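Agmatinase (PDB 4DZ4) probably catalyses the hydrolysis of agmatine to putrescine and urea at a two-manganese centre, as a member of the arginase family. Local coordinates at residues Asp91-Asp95 and Leu96-Asp100; Tyr140-Tyr143 and Pro144-Ala148; Val308-Asp311 and Leu312-Trp316. All coordinates share one frame; numbering follows the deposited sequence.

Contact 1: Asp91-Asp95 and Leu96-Asp100. With EDO (1,2-ethanediol), chain T.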
ATOM      1  N   ASP B  91      -8.934 -31.102 -16.564  1.00 20.44           N
ATOM      2  CA  ASP B  91      -8.705 -29.835 -17.248  1.00 20.03           C
ATOM      3  C   ASP B  91     -10.007 -29.539 -17.981  1.00 19.74           C
ATOM      4  O   ASP B  91     -10.356 -30.256 -18.920  1.00 20.29           O
ATOM      5  CB  ASP B  91      -7.539 -29.928 -18.236  1.00 20.67           C
ATOM      6  CG  ASP B  91      -7.334 -28.627 -19.013  1.00 20.83           C
ATOM      7  OD1 ASP B  91      -8.225 -27.758 -18.996  1.00 20.41           O
ATOM      8  OD2 ASP B  91      -6.253 -28.466 -19.599  1.00 22.00           O
ATOM      9  N   PRO B  92     -10.744 -28.502 -17.553  1.00 18.69           N
ATOM     10  CA  PRO B  92     -12.050 -28.356 -18.171  1.00 18.88           C
ATOM     11  C   PRO B  92     -11.967 -28.018 -19.653  1.00 18.95           C
ATOM     12  O   PRO B  92     -12.934 -28.253 -20.371  1.00 19.57           O
ATOM     13  CB  PRO B  92     -12.696 -27.202 -17.381  1.00 18.13           C
ATOM     14  CG  PRO B  92     -11.551 -26.432 -16.818  1.00 17.56           C
ATOM     15  CD  PRO B  92     -10.465 -27.437 -16.560  1.00 17.88           C
ATOM     16  N   PHE B  93     -10.823 -27.497 -20.112  1.00 18.85           N
ATOM     17  CA  PHE B  93     -10.754 -26.951 -21.473  1.00 18.54           C
ATOM     18  C   PHE B  93     -10.489 -28.034 -22.493  1.00 19.55           C
ATOM     19  O   PHE B  93     -10.526 -27.779 -23.689  1.00 19.80           O
ATOM     20  CB  PHE B  93      -9.753 -25.792 -21.551  1.00 17.57           C
ATOM     21  CG  PHE B  93      -9.986 -24.772 -20.483  1.00 16.72           C
ATOM     22  CD1 PHE B  93     -11.237 -24.163 -20.368  1.00 16.39           C
ATOM     23  CD2 PHE B  93      -8.994 -24.454 -19.569  1.00 16.36           C
ATOM     24  CE1 PHE B  93     -11.490 -23.237 -19.363  1.00 15.99           C
ATOM     25  CE2 PHE B  93      -9.232 -23.499 -18.572  1.00 16.07           C
ATOM     26  CZ  PHE B  93     -10.482 -22.921 -18.457  1.00 15.57           C
ATOM     27  N   ASP B  94     -10.285 -29.258 -22.014  1.00 20.41           N
ATOM     28  CA  ASP B  94     -10.167 -30.401 -22.926  1.00 21.62           C
ATOM     29  C   ASP B  94     -11.486 -30.716 -23.603  1.00 21.60           C
ATOM     30  O   ASP B  94     -11.495 -31.244 -24.720  1.00 22.08           O
ATOM     31  CB  ASP B  94      -9.584 -31.617 -22.213  1.00 23.23           C
ATOM     32  CG  ASP B  94      -8.089 -31.503 -22.030  1.00 24.88           C
ATOM     33  OD1 ASP B  94      -7.445 -30.744 -22.801  1.00 26.08           O
ATOM     34  OD2 ASP B  94      -7.553 -32.147 -21.106  1.00 25.65           O
ATOM     35  N   ASP B  95     -12.608 -30.408 -22.950  1.00 20.42           N
ATOM     36  CA  ASP B  95     -13.890 -30.657 -23.589  1.00 20.80           C
ATOM     37  C   ASP B  95     -14.956 -29.604 -23.381  1.00 19.22           C
ATOM     38  O   ASP B  95     -16.091 -29.806 -23.798  1.00 19.27           O
ATOM     39  CB  ASP B  95     -14.414 -32.074 -23.292  1.00 23.26           C
ATOM     40  CG  ASP B  95     -14.464 -32.381 -21.825  1.00 24.67           C
ATOM     41  OD1 ASP B  95     -14.661 -31.456 -21.008  1.00 24.90           O
ATOM     42  OD2 ASP B  95     -14.304 -33.572 -21.481  1.00 27.45           O
ATOM     43  N   LEU B  96     -14.579 -28.477 -22.762  1.00 17.58           N
ATOM     44  CA  LEU B  96     -15.434 -27.300 -22.704  1.00 16.34           C
ATOM     45  C   LEU B  96     -14.707 -26.158 -23.410  1.00 15.50           C
ATOM     46  O   LEU B  96     -13.591 -25.791 -23.025  1.00 15.06           O
ATOM     47  CB  LEU B  96     -15.720 -26.867 -21.246  1.00 15.82           C
ATOM     48  CG  LEU B  96     -16.722 -25.716 -21.028  1.00 15.39           C
ATOM     49  CD1 LEU B  96     -18.167 -26.136 -21.234  1.00 15.80           C
ATOM     50  CD2 LEU B  96     -16.566 -25.111 -19.623  1.00 14.87           C
ATOM     51  N   ALA B  97     -15.372 -25.599 -24.419  1.00 15.03           N
ATOM     52  CA  ALA B  97     -14.803 -24.562 -25.291  1.00 14.51           C
ATOM     53  C   ALA B  97     -15.151 -23.194 -24.686  1.00 13.60           C
ATOM     54  O   ALA B  97     -16.298 -22.768 -24.705  1.00 13.48           O
ATOM     55  CB  ALA B  97     -15.369 -24.710 -26.702  1.00 15.00           C
ATOM     56  N   VAL B  98     -14.130 -22.556 -24.125  1.00 13.03           N
ATOM     57  CA  VAL B  98     -14.267 -21.281 -23.404  1.00 12.44           C
ATOM     58  C   VAL B  98     -13.335 -20.273 -24.038  1.00 12.34           C
ATOM     59  O   VAL B  98     -12.151 -20.578 -24.229  1.00 12.82           O
ATOM     60  CB  VAL B  98     -13.891 -21.442 -21.920  1.00 11.98           C
ATOM     61  CG1 VAL B  98     -14.119 -20.130 -21.142  1.00 11.24           C
ATOM     62  CG2 VAL B  98     -14.686 -22.562 -21.276  1.00 12.40           C
ATOM     63  N   ILE B  99     -13.851 -19.081 -24.356  1.00 12.25           N
ATOM     64  CA  ILE B  99     -13.020 -18.012 -24.904  1.00 12.10           C
ATOM     65  C   ILE B  99     -13.131 -16.767 -24.029  1.00 11.67           C
ATOM     66  O   ILE B  99     -14.061 -16.647 -23.202  1.00 11.51           O
ATOM     67  CB  ILE B  99     -13.404 -17.653 -26.352  1.00 12.84           C
ATOM     68  CG1 ILE B  99     -14.832 -17.025 -26.374  1.00 13.09           C
ATOM     69  CG2 ILE B  99     -13.261 -18.906 -27.219  1.00 13.28           C
ATOM     70  CD1 ILE B  99     -15.271 -16.316 -27.654  1.00 14.21           C
ATOM     71  N   ASP B 100     -12.168 -15.866 -24.203  1.00 11.32           N
ATOM     72  CA  ASP B 100     -12.265 -14.518 -23.625  1.00 11.14           C
ATOM     73  C   ASP B 100     -12.536 -13.561 -24.808  1.00 11.92           C
ATOM     74  O   ASP B 100     -11.706 -13.367 -25.698  1.00 11.66           O
ATOM     75  CB  ASP B 100     -10.977 -14.183 -22.845  1.00 10.56           C
ATOM     76  CG  ASP B 100     -11.091 -12.898 -22.027  1.00 10.09           C
ATOM     77  OD1 ASP B 100     -11.882 -12.024 -22.421  1.00 10.01           O
ATOM     78  OD2 ASP B 100     -10.364 -12.769 -21.014  1.00  9.78           O
TER
HETATM   79  C1  EDO T 405      -3.992 -27.840 -16.155  1.00 28.22           C
HETATM   80  O1  EDO T 405      -5.426 -27.890 -16.256  1.00 26.47           O
HETATM   81  C2  EDO T 405      -3.387 -27.214 -17.397  1.00 30.31           C
HETATM   82  O2  EDO T 405      -3.571 -28.180 -18.443  1.00 34.84           O

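Contact 2: Tyr140-Tyr143 and Pro144-Ala148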
ATOM      1  N   TYR B 140     -24.796  -3.045 -11.251  1.00  9.45           N
ATOM      2  CA  TYR B 140     -25.835  -2.599 -12.181  1.00  9.46           C
ATOM      3  C   TYR B 140     -25.820  -3.451 -13.458  1.00  9.75           C
ATOM      4  O   TYR B 140     -26.880  -3.692 -14.063  1.00  9.70           O
ATOM      5  CB  TYR B 140     -25.666  -1.121 -12.548  1.00 10.12           C
ATOM      6  CG  TYR B 140     -26.686  -0.706 -13.586  1.00 10.56           C
ATOM      7  CD1 TYR B 140     -27.967  -0.326 -13.207  1.00 11.27           C
ATOM      8  CD2 TYR B 140     -26.372  -0.747 -14.956  1.00 11.05           C
ATOM      9  CE1 TYR B 140     -28.919   0.023 -14.162  1.00 11.65           C
ATOM     10  CE2 TYR B 140     -27.314  -0.413 -15.919  1.00 11.77           C
ATOM     11  CZ  TYR B 140     -28.582  -0.011 -15.506  1.00 12.36           C
ATOM     12  OH  TYR B 140     -29.538   0.333 -16.448  1.00 13.86           O
ATOM     13  N   ILE B 141     -24.632  -3.907 -13.871  1.00  9.17           N
ATOM     14  CA  ILE B 141     -24.542  -4.639 -15.163  1.00  9.88           C
ATOM     15  C   ILE B 141     -25.484  -5.841 -15.234  1.00 10.07           C
ATOM     16  O   ILE B 141     -25.928  -6.236 -16.327  1.00 10.14           O
ATOM     17  CB  ILE B 141     -23.089  -5.063 -15.519  1.00  9.62           C
ATOM     18  CG1 ILE B 141     -22.598  -6.234 -14.631  1.00  9.48           C
ATOM     19  CG2 ILE B 141     -22.152  -3.831 -15.484  1.00  9.90           C
ATOM     20  CD1 ILE B 141     -21.247  -6.827 -15.048  1.00  9.53           C
ATOM     21  N   THR B 142     -25.797  -6.433 -14.081  1.00  9.89           N
ATOM     22  CA  THR B 142     -26.619  -7.636 -14.074  1.00 10.21           C
ATOM     23  C   THR B 142     -28.062  -7.404 -14.574  1.00 10.56           C
ATOM     24  O   THR B 142     -28.692  -8.318 -15.141  1.00 10.95           O
ATOM     25  CB  THR B 142     -26.609  -8.275 -12.689  1.00  9.97           C
ATOM     26  OG1 THR B 142     -25.247  -8.501 -12.299  1.00  9.61           O
ATOM     27  CG2 THR B 142     -27.371  -9.631 -12.705  1.00 10.57           C
ATOM     28  N   TYR B 143     -28.555  -6.181 -14.407  1.00 10.69           N
ATOM     29  CA  TYR B 143     -29.891  -5.854 -14.889  1.00 11.04           C
ATOM     30  C   TYR B 143     -29.981  -5.954 -16.427  1.00 11.12           C
ATOM     31  O   TYR B 143     -30.774  -6.736 -16.939  1.00 11.65           O
ATOM     32  CB  TYR B 143     -30.325  -4.483 -14.325  1.00 11.66           C
ATOM     33  CG  TYR B 143     -31.642  -3.972 -14.823  1.00 12.78           C
ATOM     34  CD1 TYR B 143     -32.795  -4.791 -14.837  1.00 13.30           C
ATOM     35  CD2 TYR B 143     -31.768  -2.640 -15.246  1.00 13.65           C
ATOM     36  CE1 TYR B 143     -34.010  -4.302 -15.301  1.00 14.24           C
ATOM     37  CE2 TYR B 143     -32.980  -2.151 -15.735  1.00 14.55           C
ATOM     38  CZ  TYR B 143     -34.102  -2.990 -15.727  1.00 15.12           C
ATOM     39  OH  TYR B 143     -35.293  -2.485 -16.177  1.00 16.06           O
ATOM     40  N   PRO B 144     -29.142  -5.209 -17.183  1.00 10.57           N
ATOM     41  CA  PRO B 144     -29.263  -5.435 -18.632  1.00 11.00           C
ATOM     42  C   PRO B 144     -28.877  -6.851 -19.072  1.00 10.98           C
ATOM     43  O   PRO B 144     -29.417  -7.368 -20.061  1.00 11.40           O
ATOM     44  CB  PRO B 144     -28.290  -4.400 -19.252  1.00 10.78           C
ATOM     45  CG  PRO B 144     -27.482  -3.862 -18.082  1.00 10.28           C
ATOM     46  CD  PRO B 144     -28.391  -3.979 -16.885  1.00 10.42           C
ATOM     47  N   LEU B 145     -27.996  -7.512 -18.311  1.00 10.71           N
ATOM     48  CA  LEU B 145     -27.661  -8.899 -18.630  1.00 11.10           C
ATOM     49  C   LEU B 145     -28.893  -9.781 -18.466  1.00 11.69           C
ATOM     50  O   LEU B 145     -29.152 -10.638 -19.321  1.00 12.01           O
ATOM     51  CB  LEU B 145     -26.503  -9.411 -17.752  1.00 10.78           C
ATOM     52  CG  LEU B 145     -25.116  -8.788 -18.041  1.00 10.57           C
ATOM     53  CD1 LEU B 145     -24.084  -9.335 -17.055  1.00 10.16           C
ATOM     54  CD2 LEU B 145     -24.647  -9.033 -19.487  1.00 11.60           C
ATOM     55  N   LEU B 146     -29.662  -9.560 -17.403  1.00 11.55           N
ATOM     56  CA  LEU B 146     -30.896 -10.312 -17.192  1.00 12.47           C
ATOM     57  C   LEU B 146     -31.934 -10.032 -18.290  1.00 13.01           C
ATOM     58  O   LEU B 146     -32.659 -10.922 -18.710  1.00 13.43           O
ATOM     59  CB  LEU B 146     -31.494 -10.013 -15.816  1.00 12.24           C
ATOM     60  CG  LEU B 146     -30.758 -10.642 -14.633  1.00 11.93           C
ATOM     61  CD1 LEU B 146     -31.300 -10.021 -13.356  1.00 12.31           C
ATOM     62  CD2 LEU B 146     -30.879 -12.182 -14.612  1.00 12.42           C
ATOM     63  N   ILE B 147     -32.020  -8.784 -18.733  1.00 13.01           N
ATOM     64  CA  ILE B 147     -32.936  -8.439 -19.836  1.00 13.41           C
ATOM     65  C   ILE B 147     -32.639  -9.324 -21.042  1.00 13.94           C
ATOM     66  O   ILE B 147     -33.545  -9.947 -21.606  1.00 14.37           O
ATOM     67  CB  ILE B 147     -32.844  -6.936 -20.214  1.00 13.33           C
ATOM     68  CG1 ILE B 147     -33.443  -6.092 -19.078  1.00 13.53           C
ATOM     69  CG2 ILE B 147     -33.534  -6.642 -21.552  1.00 14.02           C
ATOM     70  CD1 ILE B 147     -33.151  -4.611 -19.190  1.00 13.57           C
ATOM     71  N   ALA B 148     -31.360  -9.394 -21.420  1.00 13.46           N
ATOM     72  CA  ALA B 148     -30.961 -10.134 -22.607  1.00 14.38           C
ATOM     73  C   ALA B 148     -31.162 -11.638 -22.379  1.00 14.73           C
ATOM     74  O   ALA B 148     -31.613 -12.357 -23.281  1.00 15.78           O
ATOM     75  CB  ALA B 148     -29.503  -9.821 -22.933  1.00 13.77           C
TER

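Contact 3: Val308-Asp311 and Leu312-Trp316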
ATOM      1  N   VAL B 308     -14.166 -18.201  -8.058  1.00 10.00           N
ATOM      2  CA  VAL B 308     -15.632 -18.341  -8.274  1.00 10.21           C
ATOM      3  C   VAL B 308     -15.906 -18.593  -9.760  1.00 10.58           C
ATOM      4  O   VAL B 308     -16.619 -19.532 -10.117  1.00 11.19           O
ATOM      5  CB  VAL B 308     -16.429 -17.138  -7.721  1.00  9.72           C
ATOM      6  CG1 VAL B 308     -17.924 -17.217  -8.128  1.00 10.14           C
ATOM      7  CG2 VAL B 308     -16.258 -17.086  -6.198  1.00  9.74           C
ATOM      8  N   ALA B 309     -15.267 -17.798 -10.611  1.00 10.58           N
ATOM      9  CA  ALA B 309     -15.464 -17.891 -12.061  1.00 10.85           C
ATOM     10  C   ALA B 309     -14.975 -19.251 -12.552  1.00 11.76           C
ATOM     11  O   ALA B 309     -15.624 -19.880 -13.395  1.00 11.77           O
ATOM     12  CB  ALA B 309     -14.717 -16.752 -12.772  1.00 10.79           C
ATOM     13  N   CYS B 310     -13.871 -19.728 -11.982  1.00 12.10           N
ATOM     14  CA  CYS B 310     -13.301 -21.002 -12.405  1.00 12.38           C
ATOM     15  C   CYS B 310     -14.274 -22.135 -12.043  1.00 12.69           C
ATOM     16  O   CYS B 310     -14.580 -23.008 -12.871  1.00 12.98           O
ATOM     17  CB  CYS B 310     -11.926 -21.220 -11.752  1.00 12.49           C
ATOM     18  SG  CYS B 310     -11.239 -22.886 -12.018  1.00 13.94           S
ATOM     19  N   ASP B 311     -14.800 -22.084 -10.834  1.00 12.59           N
ATOM     20  CA  ASP B 311     -15.778 -23.096 -10.427  1.00 13.21           C
ATOM     21  C   ASP B 311     -17.060 -23.075 -11.247  1.00 13.41           C
ATOM     22  O   ASP B 311     -17.612 -24.140 -11.526  1.00 14.03           O
ATOM     23  CB  ASP B 311     -16.028 -23.015  -8.920  1.00 13.75           C
ATOM     24  CG  ASP B 311     -14.835 -23.560  -8.118  1.00 14.49           C
ATOM     25  OD1 ASP B 311     -14.162 -24.493  -8.606  1.00 15.67           O
ATOM     26  OD2 ASP B 311     -14.572 -23.068  -6.995  1.00 14.68           O
ATOM     27  N   LEU B 312     -17.514 -21.887 -11.656  1.00 12.50           N
ATOM     28  CA  LEU B 312     -18.646 -21.782 -12.587  1.00 12.44           C
ATOM     29  C   LEU B 312     -18.345 -22.488 -13.920  1.00 12.65           C
ATOM     30  O   LEU B 312     -19.189 -23.243 -14.434  1.00 13.05           O
ATOM     31  CB  LEU B 312     -19.061 -20.305 -12.804  1.00 11.80           C
ATOM     32  CG  LEU B 312     -19.656 -19.660 -11.534  1.00 11.80           C
ATOM     33  CD1 LEU B 312     -19.684 -18.149 -11.669  1.00 11.33           C
ATOM     34  CD2 LEU B 312     -21.066 -20.205 -11.274  1.00 11.97           C
ATOM     35  N   LEU B 313     -17.151 -22.259 -14.481  1.00 12.37           N
ATOM     36  CA  LEU B 313     -16.745 -23.008 -15.689  1.00 12.77           C
ATOM     37  C   LEU B 313     -16.795 -24.525 -15.461  1.00 13.82           C
ATOM     38  O   LEU B 313     -17.231 -25.262 -16.329  1.00 14.32           O
ATOM     39  CB  LEU B 313     -15.345 -22.625 -16.184  1.00 12.55           C
ATOM     40  CG  LEU B 313     -15.270 -21.148 -16.610  1.00 11.89           C
ATOM     41  CD1 LEU B 313     -13.854 -20.783 -17.041  1.00 12.24           C
ATOM     42  CD2 LEU B 313     -16.226 -20.906 -17.761  1.00 12.15           C
ATOM     43  N   CYS B 314     -16.328 -24.971 -14.307  1.00 13.74           N
ATOM     44  CA  CYS B 314     -16.267 -26.398 -14.044  1.00 14.95           C
ATOM     45  C   CYS B 314     -17.662 -26.986 -13.939  1.00 15.32           C
ATOM     46  O   CYS B 314     -17.883 -28.107 -14.391  1.00 16.05           O
ATOM     47  CB  CYS B 314     -15.419 -26.658 -12.790  1.00 15.18           C
ATOM     48  SG  CYS B 314     -13.655 -26.368 -13.049  1.00 15.87           S
ATOM     49  N   LEU B 315     -18.599 -26.224 -13.363  1.00 14.94           N
ATOM     50  CA  LEU B 315     -20.004 -26.649 -13.302  1.00 15.51           C
ATOM     51  C   LEU B 315     -20.537 -26.863 -14.713  1.00 16.03           C
ATOM     52  O   LEU B 315     -21.169 -27.891 -14.987  1.00 17.22           O
ATOM     53  CB  LEU B 315     -20.880 -25.658 -12.558  1.00 14.98           C
ATOM     54  CG  LEU B 315     -20.655 -25.588 -11.034  1.00 15.04           C
ATOM     55  CD1 LEU B 315     -21.410 -24.397 -10.463  1.00 14.89           C
ATOM     56  CD2 LEU B 315     -21.128 -26.876 -10.379  1.00 16.03           C
ATOM     57  N   TRP B 316     -20.258 -25.913 -15.607  1.00 15.22           N
ATOM     58  CA  TRP B 316     -20.654 -26.101 -17.006  1.00 16.04           C
ATOM     59  C   TRP B 316     -19.984 -27.273 -17.699  1.00 16.62           C
ATOM     60  O   TRP B 316     -20.632 -27.956 -18.504  1.00 17.21           O
ATOM     61  CB  TRP B 316     -20.498 -24.806 -17.800  1.00 15.63           C
ATOM     62  CG  TRP B 316     -21.604 -23.803 -17.549  1.00 15.27           C
ATOM     63  CD1 TRP B 316     -22.991 -24.014 -17.559  1.00 15.86           C
ATOM     64  CD2 TRP B 316     -21.441 -22.361 -17.279  1.00 14.75           C
ATOM     65  NE1 TRP B 316     -23.671 -22.838 -17.300  1.00 15.40           N
ATOM     66  CE2 TRP B 316     -22.804 -21.808 -17.134  1.00 14.86           C
ATOM     67  CE3 TRP B 316     -20.348 -21.513 -17.143  1.00 14.29           C
ATOM     68  CZ2 TRP B 316     -23.030 -20.454 -16.852  1.00 14.31           C
ATOM     69  CZ3 TRP B 316     -20.589 -20.150 -16.863  1.00 13.90           C
ATOM     70  CH2 TRP B 316     -21.904 -19.635 -16.756  1.00 13.65           C
TER

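Contact 1: Asp91-Asp95 and Leu96-Asp100
Phe93 reaches forward over the chain that follows it, meeting Leu96 and Val98 where an Asx turn and a tight backbone turn lead into strand 98-103 of the parallel sheet in this arginase fold. Its CB starts 4.1 Å from Leu96 O. The first torsion (chi1 -50°) carries CG opposite the carbonyl carbon, and the ring then turns one edge to the incoming strand. Along that edge CD1 lies near both Leu96 O and Val98 CG2, while CE1, one atom farther out, comes within 3.8 Å of Val98 CG2. The methyl thus meets the ring near its plane, whereas Pro92 CG lies over the centre of one face, 3.9 Å above the ring plane. Beyond these segments, Phe93 and Val98 both pack on Leu313 of helix 300-323, and Arg38 makes a cation-pi contact with the ring.

The backbone holds this turn closed. Leu96 N donates to Pro92 O at 2.9 Å, a somewhat bent bond with 137° at the hydrogen, and Leu96 CB lies 3.2 Å from the same Pro92 O; Phe93 CA makes a CH...O contact with Leu96 O. Asp95 forms a salt bridge through OD1 with Arg317 of helix 300-323. Asp91 opens the turn: its OD1 accepts from Phe93 N at 2.8 Å, a donor lying 41° out of the carboxylate plane. The other oxygen, Asp91 OD2, is shared between Ser23 and a molecule of 1,2-ethanediol, probably from the crystallisation liquor, whose O2 donates to Asp91 OD2 at 2.9 Å.

Contact 2: Tyr140-Tyr143 and Pro144-Ala148
Ile147 lays its terminal methyl on Tyr143 one helical turn back, where CD1 sits 4.1 Å from the centroid of the Tyr143 ring and only 17° off its normal. This CH-pi contact is displaced toward the hydroxyl end, so CE1 and CZ take most of the bump. With CG opposite the backbone N (chi1 176°), the Tyr143 ring is set beside Pro144, one face under Ile147 CD1; its OH is hydrogen-bonded to Asp189.

Pro144 wedges in beside both tyrosines. Pro144 CD approaches Tyr140 CE2 to 3.8 Å, meeting that ring obliquely, and Tyr143 CB to 3.2 Å; each tyrosine side chain crosses the proline at about a right angle. On the backbone side, Pro144 CD lies 3.2 Å from Tyr140 O and CG lies close to Ile141 O, so the pyrrolidine fills the place where an N-H would otherwise stand.

The stretch runs from a 3-10 turn at Tyr140-Ile141, just after the manganese ligand His139, into the first turns of helix 142-153. Tyr143 N is bonded to Tyr140 O; alpha-helical bonding follows, with Leu145 N donating to Ile141 O, Leu146 N to Thr142 O at 2.8 Å and Ile147 N to Tyr143 O.

On another side of the helix, Leu146 CD1 settles 4.0 Å from Thr142 CG2, the two side chains lying obliquely to one another. Both, like Leu145, lean on Tyr242 of strand 240-246, while Pro144 and Ile147 face helix 114-126. Thr142 turns its methyl to the leucine and its hydroxyl elsewhere: OG1 is hydrogen-bonded to Asp287 and only weakly to Thr244. Leu145 CD1 reaches back to Ile141 CG1, more loosely, at 4.2 Å.

Contact 3: Val308-Asp311 and Leu312-Trp316
Val308 and Leu312 lie side by side and point the same way from successive turns of helix 300-323, with Val308 CG1 4.1 Å from Leu312 CD1. The leucine leans back along the helix because its CG is opposite its own carbonyl carbon (chi1 -67°), which also brings CG within 3.4 Å of Val308 O. Leu313 and Leu315 take the same posture over Ala309 O and Asp311 O. Val308 packs on Leu272 and Leu312 on Val275 of helix 268-276, and both reach strand 282-289, Val308 at Val288 and Leu312 at Leu283 and Ala286.

Cys310 and Cys314 form a second pair on a different side of the helix. Their first torsions differ: the sulfur of Cys310 is opposite its backbone N (chi1 171°), whereas that of Cys314 swings back toward the preceding turn. The two SG atoms of Cys310 and Cys314 end 4.4 Å apart, a contact between thiols with no disulfide.

Four consecutive alpha-helical bonds run beneath, from Leu312 N to Val308 O through Leu315 N to Asp311 O, the last at 2.9 Å. Asp311 OD1 accepts from Trp88 NE1 and OD2 pairs with Arg276 NE, both partners lying elsewhere in the chain. In an otherwise largely apolar setting, these two residues thus satisfy both oxygens of a buried acid, and the nearby guanidinium probably favours its ionised form.

Overall arrangement
Contacts 1 and 3 are neighbours, with centres about 11 Å apart. Leu96 joins them, its two methyls lying against the backbone carbonyls of Leu313 and Trp316, so helix 300-323 backs the entry to strand 98-103. Contact 2 stands apart, about 20 Å centre to centre from contact 3 and on the opposite side of the chain's centre. It is the one closest to the manganese site, directly after His139. All three are mostly buried, but contact 1 lies farthest from the centre and includes the exposed Asp94. Its chemistry is that of a turn rich in aspartates, whereas contacts 2 and 3 are helical, with apolar packing and polar ends tied to residues elsewhere.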